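PDB 3NTV: MW1564 protein from Staphylococcus aureus, which probably transfers a methyl group from S-adenosylmethionine to a hydroxyl of its substrate, as a putative caffeoyl-CoA O-methyltransferase with a Rossmann-like fold. Local coordinates for residues A[73-78]-A[96-101]; A[143-148]-A[169-174]; A[214-219]-A[226-231]. One frame throughout, in Å; residues are numbered along the deposited sequence. Where two conformers were deposited one is given.

Interaction 1 of 3, residues A[73-78]-A[96-101]; sequences KNILEI and IHVTTI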
loop_
_atom_site.group_PDB
_atom_site.type_symbol
_atom_site.label_atom_id
_atom_site.label_comp_id
_atom_site.label_asym_id
_atom_site.label_seq_id
_atom_site.Cartn_x
_atom_site.Cartn_y
_atom_site.Cartn_z
ATOM N N LYS A 73 -2.843 -1.523 -17.797
ATOM C CA LYS A 73 -2.430 -2.209 -19.005
ATOM C C LYS A 73 -1.097 -1.677 -19.521
ATOM O O LYS A 73 -0.288 -2.467 -19.979
ATOM C CB LYS A 73 -3.505 -2.087 -20.113
ATOM C CG LYS A 73 -4.873 -2.718 -19.749
ATOM C CD LYS A 73 -4.772 -4.174 -19.347
ATOM C CE LYS A 73 -6.132 -4.713 -18.951
ATOM N NZ LYS A 73 -6.029 -6.085 -18.390
ATOM N N ASN A 74 -0.890 -0.346 -19.496
ATOM C CA ASN A 74 0.326 0.254 -20.054
ATOM C C ASN A 74 1.122 0.891 -18.957
ATOM O O ASN A 74 0.639 1.809 -18.288
ATOM C CB ASN A 74 -0.044 1.316 -21.105
ATOM C CG ASN A 74 -0.594 0.766 -22.401
ATOM O OD1 ASN A 74 -0.305 -0.362 -22.821
ATOM N ND2 ASN A 74 -1.276 1.625 -23.142
ATOM N N ILE A 75 2.368 0.417 -18.781
ATOM C CA ILE A 75 3.255 0.925 -17.730
ATOM C C ILE A 75 4.483 1.577 -18.342
ATOM O O ILE A 75 5.070 1.021 -19.270
ATOM C CB ILE A 75 3.673 -0.228 -16.774
ATOM C CG1 ILE A 75 2.429 -0.878 -16.130
ATOM C CG2 ILE A 75 4.649 0.229 -15.687
ATOM C CD1 ILE A 75 2.691 -2.267 -15.563
ATOM N N LEU A 76 4.929 2.692 -17.747
ATOM C CA LEU A 76 6.187 3.344 -18.139
ATOM C C LEU A 76 7.079 3.320 -16.917
ATOM O O LEU A 76 6.676 3.811 -15.860
ATOM C CB LEU A 76 5.943 4.801 -18.594
ATOM C CG LEU A 76 7.215 5.625 -18.918
ATOM C CD1 LEU A 76 7.966 5.036 -20.092
ATOM C CD2 LEU A 76 6.826 7.074 -19.248
ATOM N N GLU A 77 8.279 2.749 -17.047
ATOM C CA GLU A 77 9.235 2.677 -15.943
ATOM C C GLU A 77 10.463 3.470 -16.305
ATOM O O GLU A 77 10.946 3.397 -17.447
ATOM C CB GLU A 77 9.705 1.242 -15.673
ATOM C CG GLU A 77 8.639 0.194 -15.457
ATOM C CD GLU A 77 9.279 -1.155 -15.192
ATOM O OE1 GLU A 77 9.005 -1.741 -14.126
ATOM O OE2 GLU A 77 10.118 -1.590 -16.010
ATOM N N ILE A 78 10.985 4.228 -15.333
ATOM C CA ILE A 78 12.196 5.004 -15.574
ATOM C C ILE A 78 13.313 4.288 -14.827
ATOM O O ILE A 78 13.421 4.379 -13.596
ATOM C CB ILE A 78 12.063 6.493 -15.174
ATOM C CG1 ILE A 78 10.767 7.175 -15.716
ATOM C CG2 ILE A 78 13.350 7.256 -15.542
ATOM C CD1 ILE A 78 10.570 7.242 -17.194
ATOM N N ILE A 96 -0.638 -6.849 -20.627
ATOM C CA ILE A 96 0.146 -5.754 -20.027
ATOM C C ILE A 96 1.331 -5.438 -20.903
ATOM O O ILE A 96 2.011 -6.341 -21.387
ATOM C CB ILE A 96 0.568 -6.060 -18.570
ATOM C CG1 ILE A 96 -0.669 -5.923 -17.660
ATOM C CG2 ILE A 96 1.718 -5.122 -18.064
ATOM C CD1 ILE A 96 -0.505 -6.525 -16.285
ATOM N N HIS A 97 1.582 -4.153 -21.085
ATOM C CA HIS A 97 2.731 -3.647 -21.820
ATOM C C HIS A 97 3.590 -2.852 -20.856
ATOM O O HIS A 97 3.069 -2.003 -20.145
ATOM C CB HIS A 97 2.280 -2.709 -22.975
ATOM C CG HIS A 97 3.422 -1.885 -23.505
ATOM N ND1 HIS A 97 4.316 -2.409 -24.421
ATOM C CD2 HIS A 97 3.871 -0.666 -23.103
ATOM C CE1 HIS A 97 5.247 -1.480 -24.590
ATOM N NE2 HIS A 97 5.028 -0.419 -23.800
ATOM N N VAL A 98 4.917 -3.013 -20.928
ATOM C CA VAL A 98 5.817 -2.203 -20.115
ATOM C C VAL A 98 6.856 -1.564 -21.043
ATOM O O VAL A 98 7.515 -2.274 -21.815
ATOM C CB VAL A 98 6.542 -3.031 -19.017
ATOM C CG1 VAL A 98 7.433 -2.122 -18.152
ATOM C CG2 VAL A 98 5.543 -3.800 -18.144
ATOM N N THR A 99 7.000 -0.238 -20.952
ATOM C CA THR A 99 8.072 0.494 -21.608
ATOM C C THR A 99 9.048 0.853 -20.476
ATOM O O THR A 99 8.632 1.463 -19.474
ATOM C CB THR A 99 7.569 1.738 -22.347
ATOM O OG1 THR A 99 6.866 1.307 -23.514
ATOM C CG2 THR A 99 8.730 2.619 -22.837
ATOM N N THR A 100 10.326 0.451 -20.633
ATOM C CA THR A 100 11.362 0.735 -19.634
ATOM C C THR A 100 12.501 1.526 -20.260
ATOM O O THR A 100 13.089 1.081 -21.248
ATOM C CB THR A 100 11.881 -0.566 -18.976
ATOM O OG1 THR A 100 10.790 -1.376 -18.567
ATOM C CG2 THR A 100 12.740 -0.293 -17.759
ATOM N N ILE A 101 12.814 2.695 -19.678
ATOM C CA ILE A 101 13.913 3.542 -20.155
ATOM C C ILE A 101 15.122 3.239 -19.293
ATOM O O ILE A 101 15.028 3.300 -18.057
ATOM C CB ILE A 101 13.550 5.049 -20.110
ATOM C CG1 ILE A 101 12.252 5.355 -20.909
ATOM C CG2 ILE A 101 14.752 5.947 -20.547
ATOM C CD1 ILE A 101 11.663 6.798 -20.669
#
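With its CG set beside the backbone N (chi1 -53°) and the chain extended to the carboxylate (chi2 -179°), Glu77 reaches across to the next strand, where Thr100 turns its hydroxyl to meet it. Both residues were modelled in two conformers; in one of them Thr100 OG1 donates to Glu77 OE2 at 2.7 Å, using the anti lone pair, the one facing away from OE1. Ser86 on helix 84-90 also bonds OE2, and Ser85 takes OE1, so in this conformer both oxygens of the buried acid have partners. Val98 lies against the same group, its CG1 3.5 Å from Glu77 OE2, and this packing together with the bonds would limit how far the carboxylate can turn. A sulfate ion lies about 5 Å from the Glu77 side chain.

Strands 74-78 and 97-101 run parallel and belong to a beta-alpha-beta unit whose crossover helix is 84-90, the first of the Rossmann-like methyltransferase sheet. Glu77 lies near the C-terminal end of strand 74-78, where related enzymes bind S-adenosylmethionine. The amides alternate between the strands in nearly straight bonds, from His97 N to Lys73 O at 2.8 Å through to Ile101 N to Glu77 O at 3.0 Å.

On the face of Ile75 and Val98, Ile75 CD1 touches Ile96 CG2 at 3.9 Å and runs alongside Val98, beneath Phe89. The other face starts with Asn74, whose amide stands almost perpendicular to the His97 ring and whose ND2 bonds Val142 O. Thr99 OG1 approaches His97 NE2 in the plane of that ring, at a doubtfully short distance, and also bonds Arg125. Farther along, Leu76 CD1 rests on Thr99 CG2 at 3.7 Å, and the CD1 methyls of Ile78 and Ile101 meet under Tyr162.

Interaction 2 of 3, residues A[143-148]-A[169-174]; sequences YDMIFI and QGLVIT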
loop_
_atom_site.group_PDB
_atom_site.type_symbol
_atom_site.label_atom_id
_atom_site.label_comp_id
_atom_site.label_asym_id
_atom_site.label_seq_id
_atom_site.Cartn_x
_atom_site.Cartn_y
_atom_site.Cartn_z
ATOM N N TYR A 143 -0.244 5.996 -20.893
ATOM C CA TYR A 143 0.100 5.071 -19.799
ATOM C C TYR A 143 -0.897 5.130 -18.652
ATOM O O TYR A 143 -1.541 6.156 -18.421
ATOM C CB TYR A 143 1.533 5.337 -19.291
ATOM C CG TYR A 143 2.569 5.102 -20.367
ATOM C CD1 TYR A 143 3.049 3.819 -20.637
ATOM C CD2 TYR A 143 3.028 6.153 -21.158
ATOM C CE1 TYR A 143 3.916 3.580 -21.708
ATOM C CE2 TYR A 143 3.920 5.931 -22.208
ATOM C CZ TYR A 143 4.345 4.641 -22.492
ATOM O OH TYR A 143 5.236 4.434 -23.520
ATOM N N ASP A 144 -1.056 3.985 -17.967
ATOM C CA ASP A 144 -1.926 3.847 -16.799
ATOM C C ASP A 144 -1.134 3.993 -15.502
ATOM O O ASP A 144 -1.726 4.272 -14.463
ATOM C CB ASP A 144 -2.591 2.478 -16.810
ATOM C CG ASP A 144 -3.389 2.228 -18.074
ATOM O OD1 ASP A 144 -4.067 3.175 -18.544
ATOM O OD2 ASP A 144 -3.286 1.116 -18.627
HETATM N N MSE A 145 0.196 3.825 -15.574
HETATM C CA MSE A 145 1.104 3.903 -14.416
HETATM C C MSE A 145 2.503 4.307 -14.900
HETATM O O MSE A 145 2.961 3.853 -15.956
HETATM C CB MSE A 145 1.173 2.509 -13.709
HETATM C CG MSE A 145 2.208 2.423 -12.586
HETATM SE SE MSE A 145 2.303 0.583 -11.929
HETATM C CE MSE A 145 0.802 0.644 -10.711
ATOM N N ILE A 146 3.156 5.174 -14.110
ATOM C CA ILE A 146 4.540 5.580 -14.300
ATOM C C ILE A 146 5.269 5.136 -13.021
ATOM O O ILE A 146 4.794 5.404 -11.907
ATOM C CB ILE A 146 4.684 7.096 -14.596
ATOM C CG1 ILE A 146 4.001 7.444 -15.953
ATOM C CG2 ILE A 146 6.188 7.481 -14.628
ATOM C CD1 ILE A 146 3.940 8.931 -16.328
ATOM N N PHE A 147 6.424 4.488 -13.181
ATOM C CA PHE A 147 7.219 4.016 -12.031
ATOM C C PHE A 147 8.575 4.690 -12.027
ATOM O O PHE A 147 9.344 4.546 -12.975
ATOM C CB PHE A 147 7.319 2.487 -12.085
ATOM C CG PHE A 147 7.996 1.782 -10.923
ATOM C CD1 PHE A 147 7.900 2.286 -9.628
ATOM C CD2 PHE A 147 8.627 0.559 -11.110
ATOM C CE1 PHE A 147 8.481 1.612 -8.544
ATOM C CE2 PHE A 147 9.191 -0.128 -10.022
ATOM C CZ PHE A 147 9.108 0.405 -8.746
ATOM N N ILE A 148 8.836 5.503 -10.998
ATOM C CA ILE A 148 10.079 6.292 -10.872
ATOM C C ILE A 148 10.784 6.021 -9.535
ATOM O O ILE A 148 10.138 5.643 -8.565
ATOM C CB ILE A 148 9.677 7.807 -10.963
ATOM C CG1 ILE A 148 9.136 8.172 -12.349
ATOM C CG2 ILE A 148 10.828 8.766 -10.600
ATOM C CD1 ILE A 148 8.281 9.553 -12.286
ATOM N N GLN A 169 -6.688 9.777 -13.658
ATOM C CA GLN A 169 -6.853 8.692 -12.671
ATOM C C GLN A 169 -5.729 7.645 -12.752
ATOM O O GLN A 169 -5.745 6.671 -12.010
ATOM C CB GLN A 169 -8.266 8.073 -12.655
ATOM C CG GLN A 169 -9.323 9.068 -12.203
ATOM C CD GLN A 169 -10.672 8.431 -12.046
ATOM O OE1 GLN A 169 -11.296 7.986 -13.016
ATOM N NE2 GLN A 169 -11.167 8.411 -10.818
ATOM N N GLY A 170 -4.732 7.891 -13.611
ATOM C CA GLY A 170 -3.537 7.054 -13.702
ATOM C C GLY A 170 -2.693 7.230 -12.444
ATOM O O GLY A 170 -2.904 8.170 -11.666
ATOM N N LEU A 171 -1.703 6.353 -12.246
ATOM C CA LEU A 171 -0.857 6.398 -11.062
ATOM C C LEU A 171 0.591 6.715 -11.335
ATOM O O LEU A 171 1.171 6.175 -12.274
ATOM C CB LEU A 171 -0.859 5.006 -10.356
ATOM C CG LEU A 171 -2.202 4.362 -10.035
ATOM C CD1 LEU A 171 -1.989 2.965 -9.422
ATOM C CD2 LEU A 171 -3.007 5.237 -9.067
ATOM N N VAL A 172 1.217 7.486 -10.425
ATOM C CA VAL A 172 2.671 7.655 -10.404
ATOM C C VAL A 172 3.105 6.939 -9.126
ATOM O O VAL A 172 2.651 7.302 -8.019
ATOM C CB VAL A 172 3.213 9.099 -10.422
ATOM C CG1 VAL A 172 4.758 9.092 -10.467
ATOM C CG2 VAL A 172 2.659 9.868 -11.608
ATOM N N ILE A 173 3.949 5.914 -9.285
ATOM C CA ILE A 173 4.500 5.174 -8.152
ATOM C C ILE A 173 5.961 5.613 -8.006
ATOM O O ILE A 173 6.761 5.440 -8.939
ATOM C CB ILE A 173 4.407 3.635 -8.361
ATOM C CG1 ILE A 173 2.943 3.162 -8.648
ATOM C CG2 ILE A 173 5.025 2.907 -7.153
ATOM C CD1 ILE A 173 1.928 3.630 -7.674
ATOM N N THR A 174 6.302 6.224 -6.868
ATOM C CA THR A 174 7.688 6.659 -6.647
ATOM C C THR A 174 8.324 5.792 -5.576
ATOM O O THR A 174 7.870 5.788 -4.420
ATOM C CB THR A 174 7.820 8.153 -6.267
ATOM O OG1 THR A 174 7.069 8.987 -7.155
ATOM C CG2 THR A 174 9.272 8.605 -6.279
#
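Ile173 is bonded at both backbone ends by strand 145-148: its N donates to Ile146 O at 2.8 Å, and its O receives Ile148 N at 2.9 Å. One step earlier Leu171 O accepts Ile146 N. Leu171 N in turn bonds Asp144 O, but here the donor is tilted 32° from the carbonyl plane, at the corner the chain turns at Asp144. The carboxylate of Asp144 turns the other way, its OD2 taking the amides of Lys73 and Asn74.

These two parallel strands form the middle of the Rossmann-like sheet, between strand 74-78 and the antiparallel strand 225-230. On the face of Met145 and Phe147, the selenomethionine chain bends at chi3 (-83°), which brings CE to 3.9 Å from both Leu171 CD1 and Ile173 CG1. The Phe147 ring turns an edge to the backbone, with CD1 3.4 Å from Ile173 O in the ring plane and 3.8 Å from Ile173 CG2. Helix 57-70 covers this face through Ile63 and Ile67. On the face of Ile146 and Ile148, Ile148 CD1 meets Val172 CG1 at 4.0 Å, while Thr174 OG1 bonds the hydroxyl of Tyr204.

Interaction 3 of 3, residues A[214-219]-A[226-231]; sequences YTTNFL and AISIKG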
loop_
_atom_site.group_PDB
_atom_site.type_symbol
_atom_site.label_atom_id
_atom_site.label_comp_id
_atom_site.label_asym_id
_atom_site.label_seq_id
_atom_site.Cartn_x
_atom_site.Cartn_y
_atom_site.Cartn_z
ATOM N N TYR A 214 -2.585 16.114 -8.285
ATOM C CA TYR A 214 -2.263 14.784 -7.731
ATOM C C TYR A 214 -2.672 14.615 -6.293
ATOM O O TYR A 214 -2.517 15.541 -5.499
ATOM C CB TYR A 214 -0.743 14.483 -7.861
ATOM C CG TYR A 214 -0.305 14.319 -9.298
ATOM C CD1 TYR A 214 -0.276 13.064 -9.900
ATOM C CD2 TYR A 214 -0.013 15.429 -10.091
ATOM C CE1 TYR A 214 0.041 12.914 -11.245
ATOM C CE2 TYR A 214 0.280 15.291 -11.448
ATOM C CZ TYR A 214 0.322 14.030 -12.016
ATOM O OH TYR A 214 0.624 13.876 -13.344
ATOM N N THR A 215 -3.137 13.406 -5.942
ATOM C CA THR A 215 -3.449 13.019 -4.567
ATOM C C THR A 215 -2.388 11.971 -4.190
ATOM O O THR A 215 -2.371 10.894 -4.810
ATOM C CB THR A 215 -4.902 12.558 -4.467
ATOM O OG1 THR A 215 -5.744 13.651 -4.856
ATOM C CG2 THR A 215 -5.269 12.108 -3.093
ATOM N N THR A 216 -1.511 12.294 -3.215
ATOM C CA THR A 216 -0.373 11.435 -2.820
ATOM C C THR A 216 -0.396 10.917 -1.402
ATOM O O THR A 216 -0.737 11.646 -0.467
ATOM C CB THR A 216 0.967 12.189 -3.091
ATOM O OG1 THR A 216 1.031 12.528 -4.473
ATOM C CG2 THR A 216 2.223 11.395 -2.692
ATOM N N ASN A 217 0.063 9.664 -1.217
ATOM C CA ASN A 217 0.290 9.130 0.108
ATOM C C ASN A 217 1.653 8.463 0.142
ATOM O O ASN A 217 2.108 7.942 -0.884
ATOM C CB ASN A 217 -0.809 8.181 0.580
ATOM C CG ASN A 217 -0.751 6.854 -0.092
ATOM O OD1 ASN A 217 -0.931 6.776 -1.301
ATOM N ND2 ASN A 217 -0.391 5.807 0.652
ATOM N N PHE A 218 2.290 8.467 1.310
ATOM C CA PHE A 218 3.609 7.877 1.527
ATOM C C PHE A 218 3.547 6.712 2.473
ATOM O O PHE A 218 2.778 6.726 3.447
ATOM C CB PHE A 218 4.610 8.922 2.064
ATOM C CG PHE A 218 4.866 10.078 1.138
ATOM C CD1 PHE A 218 5.996 10.103 0.326
ATOM C CD2 PHE A 218 3.987 11.152 1.080
ATOM C CE1 PHE A 218 6.268 11.205 -0.483
ATOM C CE2 PHE A 218 4.235 12.230 0.229
ATOM C CZ PHE A 218 5.377 12.252 -0.546
ATOM N N LEU A 219 4.426 5.732 2.249
ATOM C CA LEU A 219 4.499 4.523 3.066
ATOM C C LEU A 219 5.916 4.264 3.505
ATOM O O LEU A 219 6.827 4.341 2.671
ATOM C CB LEU A 219 4.050 3.293 2.234
ATOM C CG LEU A 219 2.625 3.273 1.684
ATOM C CD1 LEU A 219 2.400 2.018 0.864
ATOM C CD2 LEU A 219 1.598 3.321 2.809
ATOM N N ALA A 226 5.784 6.137 -2.531
ATOM C CA ALA A 226 4.696 7.101 -2.645
ATOM C C ALA A 226 3.801 6.644 -3.769
ATOM O O ALA A 226 4.280 6.065 -4.769
ATOM C CB ALA A 226 5.193 8.507 -2.905
ATOM N N ILE A 227 2.498 6.877 -3.592
ATOM C CA ILE A 227 1.490 6.565 -4.585
ATOM C C ILE A 227 0.757 7.856 -4.867
ATOM O O ILE A 227 0.191 8.449 -3.929
ATOM C CB ILE A 227 0.511 5.475 -4.108
ATOM C CG1 ILE A 227 1.241 4.145 -3.802
ATOM C CG2 ILE A 227 -0.667 5.285 -5.106
ATOM C CD1 ILE A 227 0.302 3.179 -2.953
ATOM N N SER A 228 0.737 8.261 -6.150
ATOM C CA SER A 228 0.090 9.497 -6.590
ATOM C C SER A 228 -0.964 9.199 -7.629
ATOM O O SER A 228 -0.667 8.588 -8.647
ATOM C CB SER A 228 1.114 10.479 -7.167
ATOM O OG SER A 228 2.165 10.776 -6.267
ATOM N N ILE A 229 -2.182 9.676 -7.408
ATOM C CA ILE A 229 -3.280 9.504 -8.364
ATOM C C ILE A 229 -3.414 10.813 -9.129
ATOM O O ILE A 229 -3.605 11.855 -8.494
ATOM C CB ILE A 229 -4.646 9.177 -7.681
ATOM C CG1 ILE A 229 -4.564 7.916 -6.786
ATOM C CG2 ILE A 229 -5.736 9.027 -8.761
ATOM C CD1 ILE A 229 -5.876 7.636 -5.939
ATOM N N LYS A 230 -3.373 10.760 -10.459
ATOM C CA LYS A 230 -3.537 11.954 -11.292
ATOM C C LYS A 230 -5.000 12.378 -11.364
ATOM O O LYS A 230 -5.857 11.605 -11.794
ATOM C CB LYS A 230 -2.981 11.701 -12.694
ATOM C CG LYS A 230 -3.152 12.858 -13.677
ATOM C CD LYS A 230 -2.263 12.664 -14.885
ATOM C CE LYS A 230 -2.556 13.684 -15.967
ATOM N NZ LYS A 230 -1.634 13.565 -17.129
ATOM N N GLY A 231 -5.249 13.630 -10.997
ATOM C CA GLY A 231 -6.578 14.236 -11.056
ATOM C C GLY A 231 -6.795 15.005 -12.345
ATOM O O GLY A 231 -6.178 14.704 -13.374
HETATM O O HOH W 1 -6.059 13.178 -7.845
#
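Ile229 O is gripped twice, by Thr215 N at 3.0 Å and by a water that donates to it at 2.9 Å. The same water lies 3.0 Å from Thr215 OG1, joining the threonine hydroxyl to the opposite strand beside the backbone bond. Ile229 N returns a bond to Thr215 O, closing a hydrogen-bonded antiparallel pair; Asn217 and Ile227 form the next.

Between these pairs, on the face turned to helix 192-209, Thr216 OG1 and Ser228 OG share a hydrogen bond of 2.8 Å. Leu208 packs on both residues. Farther along that face Phe218 CD1 touches Ala226 CB at 3.7 Å. At its other end the Tyr214 ring meets the Lys230 side chain obliquely, with CE1 3.6 Å from Lys230 CB and OH 3.5 Å from Lys230 CD. Extended throughout, with CG anti to the backbone N (chi1 177°), Lys230 carries its ammonium past the ring to the carbonyls of Thr163 and Leu166.

The two strands are the C-terminal beta hairpin: strand 225-230 runs antiparallel to its neighbour 170-175, and strand 214-219, back in the direction of the parallel strands, forms the sheet's edge within the chain. On the opposite face Asn217 holds its CG between the backbone N and the carbonyl carbon (chi1 74°), setting OD1 alongside Ile227 CB at 3.4 Å. OD1 accepts a bond from Gln65 of the second subunit, which also reaches Thr215 O. His33 of that subunit bonds Phe218 N. Thr215 O thus serves both its own sheet and the second subunit, while Asn217 OD1 and Phe218 N turn to the dimer partner.

All three contacts lie in one mixed sheet and are largely buried. Interactions 1 and 2 touch through neighbouring strands 74-78 and 143-149, and interaction 2 meets interaction 3 where strand 170-175 pairs with strand 225-230; interactions 1 and 3 stay about 11 Å apart at their nearest atoms. The chemistry changes across the sheet. Side chains in interaction 2, at its middle, meet almost wholly through hydrocarbon, whereas interaction 1 adds a buried carboxylate held by hydroxyls. Interaction 3, at the sheet's end, is a hairpin with a hydroxyl pair and a bridging water. Interactions 2 and 3 both touch the second subunit, the former by packing, the latter also by hydrogen bonds, while interaction 1 does not.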